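Local atomic coordinates of protein P47 (Clostridium botulinum, PDB entry 6EKT), a protein that may belong to a progenitor toxin complex that protects botulinum neurotoxin in the host gut, and has a fold resembling tubular lipid-binding proteins. Residues C33-V38 and I73-S78; N80-K85 and F196-P201; L287-L292 and K389-A394. All blocks are in the same frame, centred on the assembly; numbering follows the deposited sequence.

Contact 1 of 3, residues C33-V38 and I73-S78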
# COMPACT_ATOMS: atom_id res chain seq x y z
N CYS A 33 2.42 1.07 -9.48
CA CYS A 33 3.18 1.98 -10.34
C CYS A 33 2.52 2.10 -11.70
O CYS A 33 2.01 1.11 -12.25
CB CYS A 33 4.64 1.52 -10.52
SG CYS A 33 5.71 2.68 -11.43
N SER A 34 2.51 3.33 -12.21
CA SER A 34 1.98 3.67 -13.53
C SER A 34 2.81 2.99 -14.62
O SER A 34 4.05 2.94 -14.53
CB SER A 34 2.02 5.20 -13.67
OG SER A 34 1.82 5.62 -15.01
N LYS A 35 2.14 2.44 -15.64
CA LYS A 35 2.85 1.82 -16.74
C LYS A 35 3.61 2.84 -17.59
O LYS A 35 4.64 2.51 -18.20
CB LYS A 35 1.92 0.97 -17.62
CG LYS A 35 0.95 1.77 -18.47
CD LYS A 35 0.73 1.10 -19.82
CE LYS A 35 -0.36 1.81 -20.61
NZ LYS A 35 0.09 3.14 -21.09
N ARG A 36 3.10 4.08 -17.62
CA ARG A 36 3.79 5.20 -18.27
C ARG A 36 5.23 5.35 -17.70
O ARG A 36 6.18 5.54 -18.46
CB ARG A 36 2.98 6.50 -18.11
CG ARG A 36 3.47 7.67 -18.97
CD ARG A 36 2.44 8.77 -19.15
NE ARG A 36 2.04 9.36 -17.87
CZ ARG A 36 2.65 10.37 -17.23
NH1 ARG A 36 2.17 10.77 -16.06
NH2 ARG A 36 3.72 10.97 -17.73
N VAL A 37 5.36 5.21 -16.38
CA VAL A 37 6.67 5.25 -15.72
C VAL A 37 7.52 4.04 -16.12
O VAL A 37 8.68 4.20 -16.50
CB VAL A 37 6.53 5.35 -14.18
CG1 VAL A 37 7.89 5.30 -13.49
CG2 VAL A 37 5.78 6.62 -13.80
N VAL A 38 6.93 2.84 -16.05
CA VAL A 38 7.66 1.61 -16.37
C VAL A 38 8.15 1.63 -17.83
O VAL A 38 9.28 1.24 -18.11
CB VAL A 38 6.85 0.33 -16.06
CG1 VAL A 38 7.61 -0.92 -16.47
CG2 VAL A 38 6.54 0.26 -14.56
N ILE A 73 4.66 -1.67 -22.94
CA ILE A 73 3.49 -2.22 -22.24
C ILE A 73 2.26 -1.47 -22.71
O ILE A 73 2.29 -0.25 -22.87
CB ILE A 73 3.61 -2.08 -20.70
CG1 ILE A 73 4.90 -2.74 -20.20
CG2 ILE A 73 2.37 -2.65 -19.97
CD1 ILE A 73 5.36 -2.23 -18.84
N ILE A 74 1.18 -2.21 -22.96
CA ILE A 74 -0.12 -1.65 -23.32
C ILE A 74 -1.20 -2.29 -22.44
O ILE A 74 -0.93 -3.28 -21.75
CB ILE A 74 -0.44 -1.81 -24.84
CG1 ILE A 74 -0.51 -3.30 -25.27
CG2 ILE A 74 0.58 -1.04 -25.69
CD1 ILE A 74 -0.92 -3.54 -26.72
N ASN A 75 -2.41 -1.75 -22.46
CA ASN A 75 -3.49 -2.29 -21.64
C ASN A 75 -4.03 -3.61 -22.19
O ASN A 75 -3.69 -4.00 -23.30
CB ASN A 75 -4.62 -1.26 -21.43
CG ASN A 75 -4.22 -0.17 -20.44
OD1 ASN A 75 -3.44 -0.39 -19.52
ND2 ASN A 75 -4.77 1.02 -20.64
N GLY A 76 -4.85 -4.28 -21.39
CA GLY A 76 -5.57 -5.46 -21.85
C GLY A 76 -4.98 -6.73 -21.28
O GLY A 76 -5.59 -7.80 -21.35
N GLY A 77 -3.78 -6.59 -20.71
CA GLY A 77 -3.13 -7.66 -19.97
C GLY A 77 -4.05 -8.24 -18.92
O GLY A 77 -4.64 -7.52 -18.10
N SER A 78 -4.13 -9.54 -18.95
CA SER A 78 -4.94 -10.27 -18.07
C SER A 78 -4.11 -10.68 -16.91
O SER A 78 -2.98 -11.11 -17.09
CB SER A 78 -5.37 -11.53 -18.78
OG SER A 78 -4.29 -12.18 -19.43
O HOH W 1 1.41 2.12 -23.79

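Contact 2 of 3, residues N80-K85 and F196-P201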
# COMPACT_ATOMS: atom_id res chain seq x y z
N ASN A 80 -1.76 -11.85 -14.37
CA ASN A 80 -0.34 -11.82 -14.17
C ASN A 80 0.50 -11.78 -15.44
O ASN A 80 1.59 -12.16 -15.42
CB ASN A 80 0.11 -12.94 -13.27
CG ASN A 80 -0.42 -14.27 -13.68
OD1 ASN A 80 -0.34 -14.62 -14.81
ND2 ASN A 80 -0.95 -15.02 -12.75
N PHE A 81 -0.09 -11.36 -16.53
CA PHE A 81 0.62 -11.10 -17.79
C PHE A 81 0.69 -9.60 -18.02
O PHE A 81 -0.24 -8.86 -17.67
CB PHE A 81 -0.14 -11.70 -18.99
CG PHE A 81 -0.07 -13.19 -19.09
CD1 PHE A 81 -1.04 -13.99 -18.46
CD2 PHE A 81 0.92 -13.80 -19.86
CE1 PHE A 81 -0.99 -15.38 -18.58
CE2 PHE A 81 0.98 -15.19 -19.97
CZ PHE A 81 0.02 -15.97 -19.33
N LEU A 82 1.78 -9.16 -18.64
CA LEU A 82 1.79 -7.85 -19.29
C LEU A 82 1.56 -8.02 -20.78
O LEU A 82 2.20 -8.88 -21.40
CB LEU A 82 3.13 -7.14 -19.09
CG LEU A 82 3.53 -6.56 -17.75
CD1 LEU A 82 4.88 -5.88 -17.92
CD2 LEU A 82 2.51 -5.56 -17.23
N ARG A 83 0.68 -7.20 -21.34
CA ARG A 83 0.55 -7.11 -22.80
C ARG A 83 1.57 -6.10 -23.34
O ARG A 83 1.68 -5.00 -22.81
CB ARG A 83 -0.87 -6.74 -23.22
CG ARG A 83 -1.11 -7.02 -24.70
CD ARG A 83 -2.54 -6.78 -25.09
NE ARG A 83 -3.48 -7.80 -24.58
CZ ARG A 83 -4.79 -7.77 -24.81
NH1 ARG A 83 -5.33 -6.80 -25.53
NH2 ARG A 83 -5.57 -8.72 -24.31
N ILE A 84 2.32 -6.48 -24.38
CA ILE A 84 3.42 -5.66 -24.88
C ILE A 84 3.50 -5.65 -26.41
O ILE A 84 3.16 -6.65 -27.06
CB ILE A 84 4.80 -6.05 -24.28
CG1 ILE A 84 5.20 -7.49 -24.66
CG2 ILE A 84 4.83 -5.79 -22.77
CD1 ILE A 84 6.68 -7.80 -24.48
N LYS A 85 3.90 -4.50 -26.96
CA LYS A 85 4.22 -4.40 -28.38
C LYS A 85 5.73 -4.54 -28.52
O LYS A 85 6.48 -3.92 -27.75
CB LYS A 85 3.80 -3.04 -28.94
CG LYS A 85 2.31 -2.76 -29.01
CD LYS A 85 2.12 -1.37 -29.63
CE LYS A 85 0.74 -0.80 -29.39
NZ LYS A 85 0.69 0.60 -29.92
N PHE A 196 1.52 -10.45 -8.37
CA PHE A 196 1.44 -9.36 -9.35
C PHE A 196 0.08 -9.32 -10.06
O PHE A 196 -0.45 -10.38 -10.44
CB PHE A 196 2.58 -9.45 -10.41
CG PHE A 196 2.31 -8.61 -11.64
CD1 PHE A 196 2.42 -7.22 -11.58
CD2 PHE A 196 1.88 -9.21 -12.83
CE1 PHE A 196 2.13 -6.42 -12.69
CE2 PHE A 196 1.59 -8.42 -13.95
CZ PHE A 196 1.71 -7.03 -13.88
N VAL A 197 -0.47 -8.12 -10.27
CA VAL A 197 -1.74 -7.95 -10.98
C VAL A 197 -1.66 -6.69 -11.83
O VAL A 197 -1.24 -5.65 -11.31
CB VAL A 197 -2.94 -7.78 -10.00
CG1 VAL A 197 -4.27 -7.74 -10.75
CG2 VAL A 197 -2.99 -8.93 -9.02
N TYR A 198 -2.05 -6.78 -13.11
CA TYR A 198 -2.15 -5.59 -13.98
C TYR A 198 -3.57 -5.07 -13.94
O TYR A 198 -4.50 -5.86 -13.94
CB TYR A 198 -1.77 -5.92 -15.44
CG TYR A 198 -1.67 -4.68 -16.31
CD1 TYR A 198 -2.78 -4.16 -17.00
CD2 TYR A 198 -0.46 -3.99 -16.41
CE1 TYR A 198 -2.67 -3.01 -17.77
CE2 TYR A 198 -0.34 -2.85 -17.17
CZ TYR A 198 -1.44 -2.37 -17.86
OH TYR A 198 -1.28 -1.22 -18.59
N TYR A 199 -3.74 -3.75 -13.92
CA TYR A 199 -5.06 -3.13 -13.79
C TYR A 199 -5.26 -2.05 -14.84
O TYR A 199 -4.37 -1.21 -15.02
CB TYR A 199 -5.22 -2.51 -12.37
CG TYR A 199 -6.51 -1.75 -12.13
CD1 TYR A 199 -6.61 -0.38 -12.43
CD2 TYR A 199 -7.64 -2.39 -11.59
CE1 TYR A 199 -7.77 0.34 -12.20
CE2 TYR A 199 -8.83 -1.67 -11.37
CZ TYR A 199 -8.89 -0.31 -11.68
OH TYR A 199 -10.04 0.42 -11.45
N SER A 200 -6.43 -2.04 -15.48
CA SER A 200 -6.83 -1.02 -16.47
C SER A 200 -7.86 -0.04 -15.90
O SER A 200 -9.00 -0.42 -15.64
CB SER A 200 -7.37 -1.69 -17.74
OG SER A 200 -6.39 -2.53 -18.35
N PRO A 201 -7.46 1.24 -15.69
CA PRO A 201 -8.38 2.26 -15.14
C PRO A 201 -9.41 2.74 -16.16
O PRO A 201 -9.18 2.62 -17.37
CB PRO A 201 -7.44 3.39 -14.73
CG PRO A 201 -6.25 3.24 -15.62
CD PRO A 201 -6.09 1.77 -15.86

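Contact 3 of 3, residues L287-L292 and K389-A394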
# COMPACT_ATOMS: atom_id res chain seq x y z
N LEU A 287 -5.81 4.28 32.75
CA LEU A 287 -4.99 5.32 32.20
C LEU A 287 -4.90 6.43 33.22
O LEU A 287 -5.90 7.06 33.56
CB LEU A 287 -5.59 5.81 30.88
CG LEU A 287 -5.98 4.74 29.84
CD1 LEU A 287 -6.52 5.45 28.60
CD2 LEU A 287 -4.79 3.86 29.47
N ASN A 288 -3.68 6.62 33.73
CA ASN A 288 -3.41 7.57 34.81
C ASN A 288 -3.02 8.90 34.19
O ASN A 288 -1.85 9.08 33.79
CB ASN A 288 -2.27 7.05 35.68
CG ASN A 288 -2.67 5.83 36.47
OD1 ASN A 288 -3.48 5.92 37.38
ND2 ASN A 288 -2.10 4.67 36.11
N TRP A 289 -3.98 9.81 34.07
CA TRP A 289 -3.74 11.15 33.51
C TRP A 289 -2.67 11.91 34.32
O TRP A 289 -2.44 11.61 35.49
CB TRP A 289 -5.05 11.96 33.49
CG TRP A 289 -5.08 12.99 32.40
CD1 TRP A 289 -5.00 14.33 32.54
CD2 TRP A 289 -5.18 12.73 30.99
NE1 TRP A 289 -5.05 14.94 31.29
CE2 TRP A 289 -5.17 13.98 30.33
CE3 TRP A 289 -5.30 11.55 30.23
CZ2 TRP A 289 -5.26 14.10 28.94
CZ3 TRP A 289 -5.39 11.66 28.83
CH2 TRP A 289 -5.37 12.94 28.20
N TYR A 290 -2.02 12.88 33.68
CA TYR A 290 -1.11 13.77 34.38
C TYR A 290 -1.85 14.70 35.36
O TYR A 290 -3.06 14.89 35.26
CB TYR A 290 -0.23 14.57 33.41
CG TYR A 290 -0.97 15.34 32.34
CD1 TYR A 290 -1.38 16.66 32.54
CD2 TYR A 290 -1.22 14.75 31.09
CE1 TYR A 290 -2.03 17.38 31.54
CE2 TYR A 290 -1.89 15.46 30.10
CZ TYR A 290 -2.28 16.77 30.32
OH TYR A 290 -2.94 17.45 29.31
N GLY A 291 -1.12 15.23 36.32
CA GLY A 291 -1.71 16.11 37.33
C GLY A 291 -2.18 17.40 36.70
O GLY A 291 -1.45 18.01 35.92
N LEU A 292 -3.40 17.79 37.03
CA LEU A 292 -3.99 19.07 36.60
C LEU A 292 -4.21 20.01 37.77
O LEU A 292 -4.87 19.64 38.76
CB LEU A 292 -5.35 18.83 35.94
CG LEU A 292 -5.39 18.06 34.66
CD1 LEU A 292 -6.86 17.82 34.36
CD2 LEU A 292 -4.73 18.91 33.57
N LYS A 389 -12.05 18.89 29.82
CA LYS A 389 -11.41 19.77 28.80
C LYS A 389 -9.97 19.34 28.52
O LYS A 389 -9.53 19.32 27.35
CB LYS A 389 -11.46 21.24 29.21
CG LYS A 389 -12.89 21.80 29.23
CD LYS A 389 -13.45 22.04 27.84
CE LYS A 389 -12.70 23.15 27.11
NZ LYS A 389 -13.21 23.33 25.71
N SER A 390 -9.25 18.96 29.58
CA SER A 390 -7.86 18.48 29.42
C SER A 390 -7.79 17.27 28.48
O SER A 390 -7.02 17.28 27.51
CB SER A 390 -7.22 18.14 30.78
OG SER A 390 -5.88 17.72 30.59
N ILE A 391 -8.60 16.26 28.78
CA ILE A 391 -8.62 15.03 28.00
C ILE A 391 -9.04 15.32 26.56
O ILE A 391 -8.35 14.92 25.62
CB ILE A 391 -9.51 13.95 28.66
CG1 ILE A 391 -8.93 13.56 30.02
CG2 ILE A 391 -9.71 12.74 27.72
CD1 ILE A 391 -9.88 12.73 30.88
N GLU A 392 -10.14 16.07 26.39
CA GLU A 392 -10.64 16.41 25.04
C GLU A 392 -9.56 17.07 24.21
O GLU A 392 -9.40 16.75 23.04
CB GLU A 392 -11.86 17.33 25.10
CG GLU A 392 -13.11 16.60 25.57
CD GLU A 392 -14.29 17.51 25.83
OE1 GLU A 392 -14.11 18.75 25.90
OE2 GLU A 392 -15.42 16.97 25.96
N GLY A 393 -8.81 17.98 24.83
CA GLY A 393 -7.80 18.75 24.12
C GLY A 393 -6.56 17.92 23.78
O GLY A 393 -5.79 18.29 22.90
N ALA A 394 -6.38 16.81 24.50
CA ALA A 394 -5.19 15.97 24.34
C ALA A 394 -5.41 14.84 23.33
O ALA A 394 -4.47 14.12 23.02
CB ALA A 394 -4.76 15.41 25.68
O HOH W 2 -4.45 19.87 29.83

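Contact 1 of 3, residues C33-V38 and I73-S78
K35 and V38, on the first turn of helix 35-49, face I73 at the edge strand 72-74 of a neighbouring antiparallel sheet. One part of the contact, between V38 and I73, is apolar. Methyl CG1 of V38, anti to the backbone N (chi1 177°), meets CD1 of I73 at 3.5 Å, the two side chains crossing at a slant. Beside them the K35 and I73 side chains slide past each other in opposite directions, with K35 CD lying 3.7 Å from the carbonyl I73 O. The lysine then bends at chi2 and again at chi4 (70°), and this last turn brings its ammonium group beside a water. That water accepts from K35 NZ at 3.2 Å and donates to I73 O at 2.7 Å, so a single molecule joins the helix start to the strand's backbone.

The chain makes a strand-to-helix turn here: strand 29-34 belongs to another six-stranded sheet and runs straight into the helix. S34 is the N-cap, its OG accepting a weak bond from R36 N at 3.3 Å. The I73 side chain also packs on L82 and I84 of the adjoining strand 81-88.

Farther along, the K35 chain crosses N75 at about a right angle, with K35 CE 3.9 Å from N75 OD1. That amide oxygen is hydrogen-bonded to the hydroxyl of Y198. D206 lies close to both segments: its carboxylate bonds to S34 OG and its carbonyl accepts from N75 ND2, while K35 NZ makes a long, weak ion pair with the carboxylate.

Contact 2 of 3, residues N80-K85 and F196-P201
L82 slips one methyl, CD2, against two aromatic rings of the facing strand. It lies 3.5 Å from Y198 CD2 and 3.7 Å from F196 CZ, meeting both rings obliquely, and its side chain crosses each aromatic side chain at about a right angle. The leucine's first bond leads off to the flank; chi2 (-178°) extends CD1, and the other branch, CD2, turns toward the rings. Backbone atoms also border the F196 ring. N80 CA comes within 3.7 Å of F196 CD2, the carbonyl carbon of N80 sits in the ring plane at the edge, and F81 O lies near that plane too, 4.2 Å from F196 CE2. Over one face of the same ring, toward its rim, is the backbone nitrogen Y198 N. The tyrosine adds its own backbone-facing touch, with Y198 CB 4.0 Å from F81 O.

Both rings have CG anti to the backbone N (F196 chi1 164°). Y198 sets out toward strand 81-85, while F196 leaves to the side and its ring swings back to L82. In the next shell the polar ends are bound: Y198 OH to N75, N80 OD1 to K112. R83, whose guanidinium points away from this interface, forms a salt bridge with E110.

The two strands do not pair. Their axes pass 7.3 Å apart at 43°; they belong to two different antiparallel sheets, of which only 193-199 is an outermost strand here, and they meet through side chains and some backbone atoms. Strand 81-88 lies between strands 72-74 and 108-118, and its L82 also touches I73 and F177; strand 193-199 is backed by 208-214, with F196 packing on L209 and reaching L113 of strand 108-118.

Contact 3 of 3, residues L287-L292 and K389-A394
The indole of W289 has I391 CG1 over one face and Y290 CE2 near the rim of the opposite face. I391 CG1 sits over the six-membered ring in a CH-pi contact, 3.8 Å from the centroid and close to the ring normal. Y290 CE2 lies 3.2 Å above the indole plane. At the edge, in plane, A394 CB meets W289 CZ2 at 3.5 Å. The edge also offers the indole N-H: W289 NE1 donates to S390 OG at 3.0 Å, with a bend at the hydrogen (151°) and the acceptor 18° out of the ring plane.

These helical residues come from the last turns of helix 374-394, the longest helix of the chain, consistent with the long helix that the middle sheet of this TULIP-like protein wraps around. W289 and Y290 lie in the loop between strands 279-288 and 292-294. The indole also rests on P301 and I303 of strand 297-311, and I391 on F336 and I338 of strand 329-347.

With chi1 at -178° the S390 hydroxyl extends from the helix toward W289 and Y290. There a water lies 2.7 Å from S390 OG and 2.9 Å from Y290 OH, bridging the two hydroxyls. L292 also packs on the serine, its CD1 3.6 Å from S390 CB and its CD2 3.4 Å from S390 OG.

Contacts 1 and 2 form one continuous patch, with centres about 6 Å apart. Strands 72-74 and 81-88 follow each other in the chain and pair in the same sheet through I74 N and R83 O at 2.8 Å, while a probable hydrogen bond of 2.5 Å between N75 OD1 and Y198 OH joins the loop of contact 1 to contact 2. K35 CD packs 3.3 Å from that same Y198 OH. Contact 3 belongs to the opposite side of the chain's centre: its centre lies about 52 Å from that of contact 1 and 53 Å from that of contact 2, in keeping with an elongated molecule.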